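Local structure of thermospermine synthase (Medicago truncatula, 6BQ6) at residues F85-C90 with N287-D291; L96-P102 with R278-I283; Y192-D198 with H314-E318. The protein probably transfers an aminopropyl group from decarboxylated S-adenosylmethionine to spermidine, forming the tetraamine thermospermine in plant polyamine biosynthesis. All coordinates share one frame; numbering follows the deposited sequence.

Following the chain from the N terminus, helix 84-98 comes first and serves two contacts. Its start, 85-90, pairs with the loop 287-291 in interaction 1. Its end and the turn after it, 96-102, pair with 278-283 on helix 272-282 in interaction 2. Interaction 2 therefore closes a smaller loop within that of interaction 1, and the two touch where N287 and L290 meet M279. Interaction 3 joins 192-198, at the start of helix 197-204, to the last modelled residues, 314-318. Its loop crosses both others. Interactions 1 and 3 lie on opposite sides of the chain's centre, their own centres about 28 Å apart.

Interaction 1 of 3, residues F85-C90 with N287-D291; sequences FIYHEC and NRYLD. With TER (N-(3-amino-propyl)-N-(5-aminopropyl)-1,4-diaminobutane), chain F.
The carboxylate of E89 binds three successive backbone N-H groups of the loop 287-291. OE2 takes R288 N at 2.9 Å through its syn lone pair, in a fairly straight bond of 163°. OE1 accepts twice, from Y289 N at 2.8 Å and from L290 N at 3.0 Å. E89 reaches the loop because its chain runs extended beyond CG. A glutamine here has one carboxylate oxygen fewer, and its NH2 would probably face a backbone N-H, leaving R288 N, or both Y289 N and L290 N, without an acceptor.

A cation-pi stack comes next. The guanidinium of R288 lies over one face of the F85 ring, its CZ 4.0 Å from the ring centroid and the planes 22° apart. The bend at chi3 (67°) folds the arginine back over the ring.

Apolar contacts centre on Y289. I86 CG2 sits squarely over one face of its ring, 3.8 Å from the centroid, a CH-pi contact. C90 SG comes to Y289 CE2 at 3.6 Å, an oblique sulfur-aromatic approach. F224 and I223 of the second subunit pack on F85 and I86.

Y87 points away from the loop. Its OH is 3.7 Å from C6 of the bound thermospermine and hydrogen-bonds D181, the predicted proton acceptor. Helix 84-98 thus lines the polyamine pocket with Y87, while E89, on another side, holds the loop 287-291.

Interaction 2 of 3, residues L96-P102 with R278-I283; sequences LLHHPMP and RMRQRI
L97 packs tightly against helix 272-282. Its CD1 presses on M279 CG at 3.4 Å, closer than carbon atoms usually sit, and also meets the methyl CE of M279. The two side chains cross at about a right angle. The other branch, L97 CD2, lies 3.7 Å from R278 CB and 4.1 Å from I283 CD1. L97 CG stands anti to its own carbonyl carbon (chi1 -66°), and both methyls meet the second helix.

The polar part of the contact is also close. R282 is buried and stretches out, extended from CG to NE, to the turn that follows helix 84-98. It grips H99 O end-on with two nitrogens, NH1 at 2.7 Å and NH2 at 3.0 Å. The oxygen lies in the guanidinium plane, and NH1 meets it in the carbonyl plane. R282 NH2 also makes a weak bond to L96 O at 2.9 Å. Three hydrogen bonds, one of them weak, thus serve two carbonyls, L96 O in the helix and H99 O in the turn after it. P102 CD rests 3.5 Å from R282 NH2.

R278, one helical turn earlier, is partly exposed and makes fewer bonds across the contact. Its NH1 gives one bond to L97 O at 2.9 Å, with the oxygen 23° out of the guanidinium plane. Its NE forms a salt bridge with E274 OE2. The exposed side is looser still: P100 and M101 are exposed and their CB atoms point away from helix 272-282.

On the sheet side, L96 packs on V177 and H99 on D176 of strand 175-181. H98 meets I213 of strand 212-220 and L275 of helix 272-282. The contact thus joins two helices over the central sheet.

Interaction 3 of 3, residues Y192-D198 with H314-E318; sequences YKLYTKD and HVYTE
The rings of Y192 and Y316 meet obliquely, with planes at 80° and centroids 5.6 Å apart. Y192 CE2 comes within 3.7 Å of Y316 CD1. At the edge of the Y192 ring, in its plane, lies T317 O. The Y195 ring has Y192 O at its edge. Y195 O lies 3.3 Å from Y316 CB. With CG anti to its carbonyl carbon (chi1 -65°), Y316 brings CD1 against the Y192 ring and CD2 against CB of Y195.

Beyond the rings, backbone atoms dominate. K197 N gives a nearly straight hydrogen bond (169°) to Y316 O at 2.9 Å. The same oxygen receives a CA-H contact from T196. T196 is the N-cap of helix 197-204, its OG1 bonded to F199 N. A water accepts from D198 N at 3.0 Å and, weakly, from the poorly ordered E318 N. K197 CB rests on V315 CG1.

Y195 OH hydrogen-bonds A183 O, and the Y195 side chain is about 4 Å from that of C191, which binds adenosine in another structure. Helix 230-238 backs the contact: C232 and I233 pack on Y316 and Y195, and T236 OG1 hydrogen-bonds Y316 N. The modelled C-terminal end thus lies across the start of helix 197-204, beside helix 230-238.

Interaction 1 of 3, residues F85-C90 with N287-D291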
loop_
_atom_site.group_PDB
_atom_site.type_symbol
_atom_site.label_atom_id
_atom_site.label_comp_id
_atom_site.label_asym_id
_atom_site.label_seq_id
_atom_site.Cartn_x
_atom_site.Cartn_y
_atom_site.Cartn_z
ATOM N N PHE B 85 -27.139 -0.988 4.503
ATOM C CA PHE B 85 -28.433 -0.818 5.190
ATOM C C PHE B 85 -28.401 0.381 6.161
ATOM O O PHE B 85 -29.402 1.046 6.365
ATOM C CB PHE B 85 -28.913 -2.107 5.871
ATOM C CG PHE B 85 -28.199 -2.453 7.152
ATOM C CD1 PHE B 85 -28.633 -1.992 8.343
ATOM C CD2 PHE B 85 -27.062 -3.239 7.136
ATOM C CE1 PHE B 85 -27.993 -2.301 9.534
ATOM C CE2 PHE B 85 -26.411 -3.558 8.319
ATOM C CZ PHE B 85 -26.862 -3.078 9.514
ATOM N N ILE B 86 -27.233 0.635 6.792
ATOM C CA ILE B 86 -27.128 1.744 7.709
ATOM C C ILE B 86 -27.312 3.077 6.947
ATOM O O ILE B 86 -28.100 3.916 7.387
ATOM C CB ILE B 86 -25.792 1.739 8.457
ATOM C CG1 ILE B 86 -25.602 0.418 9.196
ATOM C CG2 ILE B 86 -25.689 2.911 9.439
ATOM C CD1 ILE B 86 -24.270 0.321 9.880
ATOM N N TYR B 87 -26.561 3.264 5.857
ATOM C CA TYR B 87 -26.609 4.489 5.118
ATOM C C TYR B 87 -28.040 4.660 4.553
ATOM O O TYR B 87 -28.597 5.746 4.612
ATOM C CB TYR B 87 -25.566 4.461 3.972
ATOM C CG TYR B 87 -25.717 5.604 3.025
ATOM C CD1 TYR B 87 -25.045 6.816 3.228
ATOM C CD2 TYR B 87 -26.516 5.488 1.894
ATOM C CE1 TYR B 87 -25.218 7.877 2.338
ATOM C CE2 TYR B 87 -26.706 6.536 1.031
ATOM C CZ TYR B 87 -26.043 7.720 1.248
ATOM O OH TYR B 87 -26.213 8.769 0.354
ATOM N N HIS B 88 -28.599 3.601 3.994
ATOM C CA HIS B 88 -29.875 3.770 3.322
ATOM C C HIS B 88 -31.044 3.907 4.288
ATOM O O HIS B 88 -31.966 4.664 4.015
ATOM C CB HIS B 88 -30.066 2.687 2.285
ATOM C CG HIS B 88 -29.118 2.829 1.144
ATOM N ND1 HIS B 88 -27.991 2.047 1.002
ATOM C CD2 HIS B 88 -29.050 3.772 0.164
ATOM C CE1 HIS B 88 -27.312 2.455 -0.060
ATOM N NE2 HIS B 88 -27.945 3.488 -0.594
ATOM N N GLU B 89 -31.024 3.214 5.418
ATOM C CA GLU B 89 -32.051 3.445 6.436
ATOM C C GLU B 89 -31.965 4.841 7.035
ATOM O O GLU B 89 -32.986 5.501 7.202
ATOM C CB GLU B 89 -31.976 2.435 7.559
ATOM C CG GLU B 89 -32.509 1.050 7.194
ATOM C CD GLU B 89 -32.576 0.109 8.375
ATOM O OE1 GLU B 89 -32.486 0.553 9.557
ATOM O OE2 GLU B 89 -32.757 -1.115 8.134
ATOM N N CYS B 90 -30.742 5.301 7.320
ATOM C CA CYS B 90 -30.549 6.676 7.830
ATOM C C CYS B 90 -30.944 7.750 6.830
ATOM O O CYS B 90 -31.531 8.761 7.238
ATOM C CB CYS B 90 -29.139 6.947 8.294
ATOM S SG CYS B 90 -28.716 6.058 9.816
ATOM N N ASN B 287 -36.775 -2.577 10.702
ATOM C CA ASN B 287 -35.481 -1.955 10.379
ATOM C C ASN B 287 -34.363 -2.689 11.095
ATOM O O ASN B 287 -34.564 -3.232 12.186
ATOM C CB ASN B 287 -35.468 -0.496 10.821
ATOM C CG ASN B 287 -36.310 0.395 9.931
ATOM O OD1 ASN B 287 -36.702 0.006 8.852
ATOM N ND2 ASN B 287 -36.541 1.620 10.362
ATOM N N ARG B 288 -33.212 -2.742 10.439
ATOM C CA ARG B 288 -32.012 -3.398 10.956
ATOM C C ARG B 288 -31.189 -2.413 11.798
ATOM O O ARG B 288 -30.562 -2.806 12.787
ATOM C CB ARG B 288 -31.213 -3.970 9.776
ATOM C CG ARG B 288 -31.968 -5.070 9.027
ATOM C CD ARG B 288 -31.334 -5.444 7.667
ATOM N NE ARG B 288 -30.035 -6.064 7.913
ATOM C CZ ARG B 288 -29.062 -6.270 7.031
ATOM N NH1 ARG B 288 -29.186 -5.914 5.742
ATOM N NH2 ARG B 288 -27.923 -6.838 7.452
ATOM N N TYR B 289 -31.166 -1.138 11.416
ATOM C CA TYR B 289 -30.307 -0.157 12.084
ATOM C C TYR B 289 -31.125 0.783 12.954
ATOM O O TYR B 289 -30.754 1.079 14.074
ATOM C CB TYR B 289 -29.489 0.693 11.096
ATOM C CG TYR B 289 -28.603 1.656 11.839
ATOM C CD1 TYR B 289 -27.502 1.216 12.527
ATOM C CD2 TYR B 289 -28.918 3.002 11.883
ATOM C CE1 TYR B 289 -26.707 2.125 13.250
ATOM C CE2 TYR B 289 -28.155 3.874 12.576
ATOM C CZ TYR B 289 -27.099 3.462 13.260
ATOM O OH TYR B 289 -26.383 4.402 13.967
ATOM N N LEU B 290 -32.212 1.305 12.416
ATOM C CA LEU B 290 -32.836 2.484 12.957
ATOM C C LEU B 290 -34.098 2.146 13.785
ATOM O O LEU B 290 -35.020 1.526 13.270
ATOM C CB LEU B 290 -33.170 3.397 11.785
ATOM C CG LEU B 290 -33.462 4.808 12.198
ATOM C CD1 LEU B 290 -32.207 5.627 12.484
ATOM C CD2 LEU B 290 -34.269 5.446 11.106
ATOM N N ASP B 291 -34.093 2.490 15.072
ATOM C CA ASP B 291 -35.299 2.675 15.865
ATOM C C ASP B 291 -35.328 4.130 16.317
ATOM O O ASP B 291 -34.423 4.920 15.974
ATOM C CB ASP B 291 -35.461 1.658 17.014
ATOM C CG ASP B 291 -34.376 1.721 18.046
ATOM O OD1 ASP B 291 -33.516 2.661 18.029
ATOM O OD2 ASP B 291 -34.334 0.790 18.902
HETATM N N1 TER F . -23.943 8.656 -6.812
HETATM C C2 TER F . -24.790 7.961 -5.866
HETATM C C3 TER F . -24.729 8.654 -4.509
HETATM C C4 TER F . -23.400 8.503 -3.815
HETATM N N5 TER F . -23.485 8.945 -2.442
HETATM C C6 TER F . -23.067 8.071 -1.369
HETATM C C7 TER F . -22.428 8.857 -0.235
HETATM C C8 TER F . -21.525 7.930 0.558
HETATM N N9 TER F . -20.181 7.864 0.025
HETATM C C10 TER F . -19.234 6.995 0.675
HETATM C C11 TER F . -17.791 7.436 0.567
HETATM C C12 TER F . -16.980 6.617 1.572
HETATM C C13 TER F . -15.478 6.697 1.342
HETATM N N14 TER F . -15.070 8.038 0.961
#

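Interaction 2 of 3, residues L96-P102 with R278-I283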
loop_
_atom_site.group_PDB
_atom_site.type_symbol
_atom_site.label_atom_id
_atom_site.label_comp_id
_atom_site.label_asym_id
_atom_site.label_seq_id
_atom_site.Cartn_x
_atom_site.Cartn_y
_atom_site.Cartn_z
ATOM N N LEU B 96 -39.209 10.246 6.021
ATOM C CA LEU B 96 -40.591 9.780 5.754
ATOM C C LEU B 96 -41.386 9.651 7.055
ATOM O O LEU B 96 -42.586 9.947 7.113
ATOM C CB LEU B 96 -40.629 8.494 4.989
ATOM C CG LEU B 96 -40.596 8.664 3.458
ATOM C CD1 LEU B 96 -39.285 9.241 2.947
ATOM C CD2 LEU B 96 -40.929 7.351 2.791
ATOM N N LEU B 97 -40.712 9.242 8.129
ATOM C CA LEU B 97 -41.396 9.105 9.387
ATOM C C LEU B 97 -41.842 10.428 10.009
ATOM O O LEU B 97 -42.804 10.450 10.747
ATOM C CB LEU B 97 -40.529 8.310 10.394
ATOM C CG LEU B 97 -40.278 6.860 10.018
ATOM C CD1 LEU B 97 -39.151 6.267 10.837
ATOM C CD2 LEU B 97 -41.561 6.023 10.188
ATOM N N HIS B 98 -41.140 11.515 9.751
ATOM C CA HIS B 98 -41.510 12.790 10.255
ATOM C C HIS B 98 -42.644 13.382 9.446
ATOM O O HIS B 98 -43.289 14.321 9.937
ATOM C CB HIS B 98 -40.336 13.742 10.279
ATOM C CG HIS B 98 -39.406 13.547 11.459
ATOM N ND1 HIS B 98 -38.451 12.573 11.501
ATOM C CD2 HIS B 98 -39.326 14.198 12.646
ATOM C CE1 HIS B 98 -37.810 12.622 12.658
ATOM N NE2 HIS B 98 -38.303 13.620 13.365
ATOM N N HIS B 99 -42.880 12.833 8.258
ATOM C CA HIS B 99 -43.971 13.279 7.409
ATOM C C HIS B 99 -45.290 12.644 7.850
ATOM O O HIS B 99 -45.322 11.474 8.269
ATOM C CB HIS B 99 -43.675 12.880 5.976
ATOM C CG HIS B 99 -44.470 13.672 5.003
ATOM N ND1 HIS B 99 -45.775 13.361 4.714
ATOM C CD2 HIS B 99 -44.180 14.801 4.315
ATOM C CE1 HIS B 99 -46.261 14.253 3.870
ATOM N NE2 HIS B 99 -45.321 15.152 3.620
ATOM N N PRO B 100 -46.406 13.394 7.776
ATOM C CA PRO B 100 -47.662 12.807 8.266
ATOM C C PRO B 100 -48.207 11.658 7.412
ATOM O O PRO B 100 -48.782 10.700 7.944
ATOM C CB PRO B 100 -48.611 14.023 8.325
ATOM C CG PRO B 100 -48.046 15.011 7.384
ATOM C CD PRO B 100 -46.545 14.833 7.520
ATOM N N MET B 101 -47.997 11.731 6.109
ATOM C CA MET B 101 -48.459 10.719 5.163
ATOM C C MET B 101 -47.772 10.910 3.800
ATOM O O MET B 101 -48.279 11.558 2.896
ATOM C CB MET B 101 -49.996 10.808 5.030
ATOM C CG MET B 101 -50.588 9.638 4.239
ATOM S SD MET B 101 -52.342 9.939 4.021
ATOM C CE MET B 101 -52.337 11.346 2.913
ATOM N N PRO B 102 -46.556 10.365 3.659
ATOM C CA PRO B 102 -45.773 10.626 2.438
ATOM C C PRO B 102 -46.157 9.652 1.344
ATOM O O PRO B 102 -46.031 8.474 1.541
ATOM C CB PRO B 102 -44.317 10.422 2.910
ATOM C CG PRO B 102 -44.445 9.484 4.062
ATOM C CD PRO B 102 -45.748 9.781 4.740
ATOM N N ARG B 278 -44.730 4.954 14.460
ATOM C CA ARG B 278 -44.824 5.160 13.023
ATOM C C ARG B 278 -44.143 4.080 12.229
ATOM O O ARG B 278 -44.661 3.673 11.214
ATOM C CB ARG B 278 -44.307 6.548 12.617
ATOM C CG ARG B 278 -45.203 7.647 13.147
ATOM C CD ARG B 278 -44.701 9.019 12.797
ATOM N NE ARG B 278 -45.529 10.085 13.429
ATOM C CZ ARG B 278 -45.775 11.280 12.874
ATOM N NH1 ARG B 278 -45.265 11.631 11.696
ATOM N NH2 ARG B 278 -46.545 12.165 13.539
ATOM N N MET B 279 -42.981 3.605 12.692
ATOM C CA MET B 279 -42.281 2.525 12.012
ATOM C C MET B 279 -43.086 1.240 12.011
ATOM O O MET B 279 -43.203 0.577 11.007
ATOM C CB MET B 279 -40.905 2.247 12.619
ATOM C CG MET B 279 -39.931 3.369 12.467
ATOM S SD MET B 279 -38.310 2.933 13.183
ATOM C CE MET B 279 -37.735 4.542 13.694
ATOM N N ARG B 280 -43.630 0.904 13.163
ATOM C CA ARG B 280 -44.489 -0.258 13.282
ATOM C C ARG B 280 -45.707 -0.133 12.385
ATOM O O ARG B 280 -46.122 -1.105 11.793
ATOM C CB ARG B 280 -44.951 -0.416 14.737
ATOM C CG ARG B 280 -45.862 -1.601 15.046
ATOM C CD ARG B 280 -45.236 -2.944 14.711
ATOM N NE ARG B 280 -44.137 -3.299 15.614
ATOM C CZ ARG B 280 -44.272 -3.845 16.829
ATOM N NH1 ARG B 280 -45.478 -4.116 17.360
ATOM N NH2 ARG B 280 -43.179 -4.116 17.535
ATOM N N GLN B 281 -46.300 1.038 12.322
ATOM C CA GLN B 281 -47.514 1.190 11.524
ATOM C C GLN B 281 -47.224 1.206 10.031
ATOM O O GLN B 281 -47.983 0.656 9.242
ATOM C CB GLN B 281 -48.297 2.459 11.927
ATOM C CG GLN B 281 -49.675 2.571 11.253
ATOM C CD GLN B 281 -50.634 1.467 11.700
ATOM O OE1 GLN B 281 -50.985 1.398 12.883
ATOM N NE2 GLN B 281 -51.012 0.556 10.780
ATOM N N ARG B 282 -46.126 1.856 9.633
ATOM C CA ARG B 282 -45.945 2.248 8.244
ATOM C C ARG B 282 -44.924 1.480 7.432
ATOM O O ARG B 282 -45.037 1.378 6.218
ATOM C CB ARG B 282 -45.531 3.691 8.186
ATOM C CG ARG B 282 -46.537 4.663 8.706
ATOM C CD ARG B 282 -45.929 5.976 8.357
ATOM N NE ARG B 282 -46.408 7.100 9.074
ATOM C CZ ARG B 282 -45.960 8.337 8.856
ATOM N NH1 ARG B 282 -46.396 9.352 9.572
ATOM N NH2 ARG B 282 -45.029 8.547 7.931
ATOM N N ILE B 283 -43.925 0.928 8.105
ATOM C CA ILE B 283 -42.841 0.297 7.388
ATOM C C ILE B 283 -42.995 -1.214 7.438
ATOM O O ILE B 283 -43.198 -1.803 8.524
ATOM C CB ILE B 283 -41.492 0.677 8.005
ATOM C CG1 ILE B 283 -41.262 2.183 7.902
ATOM C CG2 ILE B 283 -40.395 -0.142 7.332
ATOM C CD1 ILE B 283 -39.956 2.639 8.583
#

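Interaction 3 of 3, residues Y192-D198 with H314-E318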
loop_
_atom_site.group_PDB
_atom_site.type_symbol
_atom_site.label_atom_id
_atom_site.label_comp_id
_atom_site.label_asym_id
_atom_site.label_seq_id
_atom_site.Cartn_x
_atom_site.Cartn_y
_atom_site.Cartn_z
ATOM N N TYR B 192 -22.634 19.724 -7.868
ATOM C CA TYR B 192 -22.432 20.843 -6.994
ATOM C C TYR B 192 -23.664 21.761 -6.993
ATOM O O TYR B 192 -24.080 22.276 -5.950
ATOM C CB TYR B 192 -21.186 21.638 -7.411
ATOM C CG TYR B 192 -21.024 22.860 -6.584
ATOM C CD1 TYR B 192 -21.592 24.066 -6.977
ATOM C CD2 TYR B 192 -20.337 22.818 -5.377
ATOM C CE1 TYR B 192 -21.487 25.201 -6.206
ATOM C CE2 TYR B 192 -20.193 23.963 -4.603
ATOM C CZ TYR B 192 -20.788 25.140 -5.018
ATOM O OH TYR B 192 -20.689 26.251 -4.285
ATOM N N LYS B 193 -24.231 21.967 -8.167
ATOM C CA LYS B 193 -25.371 22.875 -8.281
ATOM C C LYS B 193 -26.600 22.441 -7.476
ATOM O O LYS B 193 -27.449 23.275 -7.144
ATOM C CB LYS B 193 -25.731 23.123 -9.726
ATOM C CG LYS B 193 -26.248 21.907 -10.458
ATOM C CD LYS B 193 -26.515 22.293 -11.892
ATOM C CE LYS B 193 -27.195 21.161 -12.624
ATOM N NZ LYS B 193 -26.193 20.206 -13.137
ATOM N N LEU B 194 -26.680 21.150 -7.165
ATOM C CA LEU B 194 -27.796 20.611 -6.418
ATOM C C LEU B 194 -27.658 20.776 -4.904
ATOM O O LEU B 194 -28.464 20.241 -4.146
ATOM C CB LEU B 194 -27.993 19.164 -6.801
ATOM C CG LEU B 194 -28.138 18.916 -8.307
ATOM C CD1 LEU B 194 -28.140 17.420 -8.671
ATOM C CD2 LEU B 194 -29.334 19.550 -8.903
ATOM N N TYR B 195 -26.639 21.525 -4.468
ATOM C CA TYR B 195 -26.409 21.824 -3.062
ATOM C C TYR B 195 -26.395 23.344 -2.819
ATOM O O TYR B 195 -26.105 23.786 -1.724
ATOM C CB TYR B 195 -25.067 21.227 -2.614
ATOM C CG TYR B 195 -24.985 19.742 -2.598
ATOM C CD1 TYR B 195 -24.571 19.025 -3.703
ATOM C CD2 TYR B 195 -25.252 19.047 -1.433
ATOM C CE1 TYR B 195 -24.458 17.631 -3.666
ATOM C CE2 TYR B 195 -25.170 17.666 -1.403
ATOM C CZ TYR B 195 -24.739 16.971 -2.488
ATOM O OH TYR B 195 -24.642 15.630 -2.384
ATOM N N THR B 196 -26.730 24.147 -3.829
ATOM C CA THR B 196 -26.652 25.581 -3.615
ATOM C C THR B 196 -27.939 26.152 -3.000
ATOM O O THR B 196 -29.053 25.611 -3.201
ATOM C CB THR B 196 -26.336 26.331 -4.922
ATOM O OG1 THR B 196 -27.360 26.069 -5.876
ATOM C CG2 THR B 196 -25.033 25.883 -5.496
ATOM N N LYS B 197 -27.774 27.309 -2.361
ATOM C CA LYS B 197 -28.868 28.059 -1.778
ATOM C C LYS B 197 -29.931 28.334 -2.823
ATOM O O LYS B 197 -31.118 28.076 -2.605
ATOM C CB LYS B 197 -28.395 29.370 -1.167
ATOM C CG LYS B 197 -29.505 30.190 -0.543
ATOM C CD LYS B 197 -28.990 31.533 -0.014
ATOM C CE LYS B 197 -30.077 32.257 0.783
ATOM N NZ LYS B 197 -31.097 32.888 -0.093
ATOM N N ASP B 198 -29.501 28.838 -3.969
ATOM C CA ASP B 198 -30.463 29.168 -5.028
ATOM C C ASP B 198 -31.186 27.941 -5.578
ATOM O O ASP B 198 -32.390 28.021 -5.867
ATOM C CB ASP B 198 -29.788 29.909 -6.158
ATOM C CG ASP B 198 -29.620 31.407 -5.872
ATOM O OD1 ASP B 198 -30.028 31.910 -4.799
ATOM O OD2 ASP B 198 -29.058 32.097 -6.758
ATOM N N HIS B 314 -20.096 29.314 5.758
ATOM C CA HIS B 314 -20.016 28.986 4.327
ATOM C C HIS B 314 -21.411 28.669 3.785
ATOM O O HIS B 314 -22.201 27.954 4.448
ATOM C CB HIS B 314 -19.062 27.808 4.023
ATOM C CG HIS B 314 -18.743 27.679 2.562
ATOM N ND1 HIS B 314 -18.057 28.657 1.865
ATOM C CD2 HIS B 314 -19.081 26.736 1.650
ATOM C CE1 HIS B 314 -17.969 28.306 0.592
ATOM N NE2 HIS B 314 -18.571 27.139 0.441
ATOM N N VAL B 315 -21.742 29.251 2.619
ATOM C CA VAL B 315 -22.968 28.929 1.919
ATOM C C VAL B 315 -22.627 28.550 0.481
ATOM O O VAL B 315 -21.923 29.289 -0.219
ATOM C CB VAL B 315 -23.967 30.093 1.939
ATOM C CG1 VAL B 315 -25.220 29.769 1.138
ATOM C CG2 VAL B 315 -24.350 30.406 3.374
ATOM N N TYR B 316 -23.142 27.419 0.016
ATOM C CA TYR B 316 -22.954 27.033 -1.370
ATOM C C TYR B 316 -23.813 27.918 -2.265
ATOM O O TYR B 316 -25.029 28.045 -2.048
ATOM C CB TYR B 316 -23.278 25.549 -1.595
ATOM C CG TYR B 316 -22.348 24.578 -0.878
ATOM C CD1 TYR B 316 -20.985 24.618 -1.074
ATOM C CD2 TYR B 316 -22.861 23.571 -0.078
ATOM C CE1 TYR B 316 -20.117 23.740 -0.445
ATOM C CE2 TYR B 316 -22.011 22.671 0.552
ATOM C CZ TYR B 316 -20.651 22.738 0.356
ATOM O OH TYR B 316 -19.836 21.841 0.996
ATOM N N THR B 317 -23.189 28.523 -3.273
ATOM C CA THR B 317 -23.896 29.522 -4.104
ATOM C C THR B 317 -23.747 29.317 -5.598
ATOM O O THR B 317 -22.710 28.777 -6.042
ATOM C CB THR B 317 -23.525 30.984 -3.764
ATOM O OG1 THR B 317 -22.138 31.217 -4.009
ATOM C CG2 THR B 317 -23.865 31.303 -2.315
ATOM N N GLU B 318 -24.785 29.863 -6.282
ATOM C CA GLU B 318 -25.414 29.577 -7.636
ATOM C C GLU B 318 -25.933 28.156 -7.925
ATOM O O GLU B 318 -27.156 27.939 -8.079
ATOM C CB GLU B 318 -24.612 30.111 -8.833
ATOM C CG GLU B 318 -23.243 29.478 -9.054
ATOM C CD GLU B 318 -22.105 30.423 -8.722
ATOM O OE1 GLU B 318 -22.311 31.335 -7.887
ATOM O OE2 GLU B 318 -21.014 30.253 -9.309
HETATM O O HOH W 1 -26.958 30.147 -4.693
#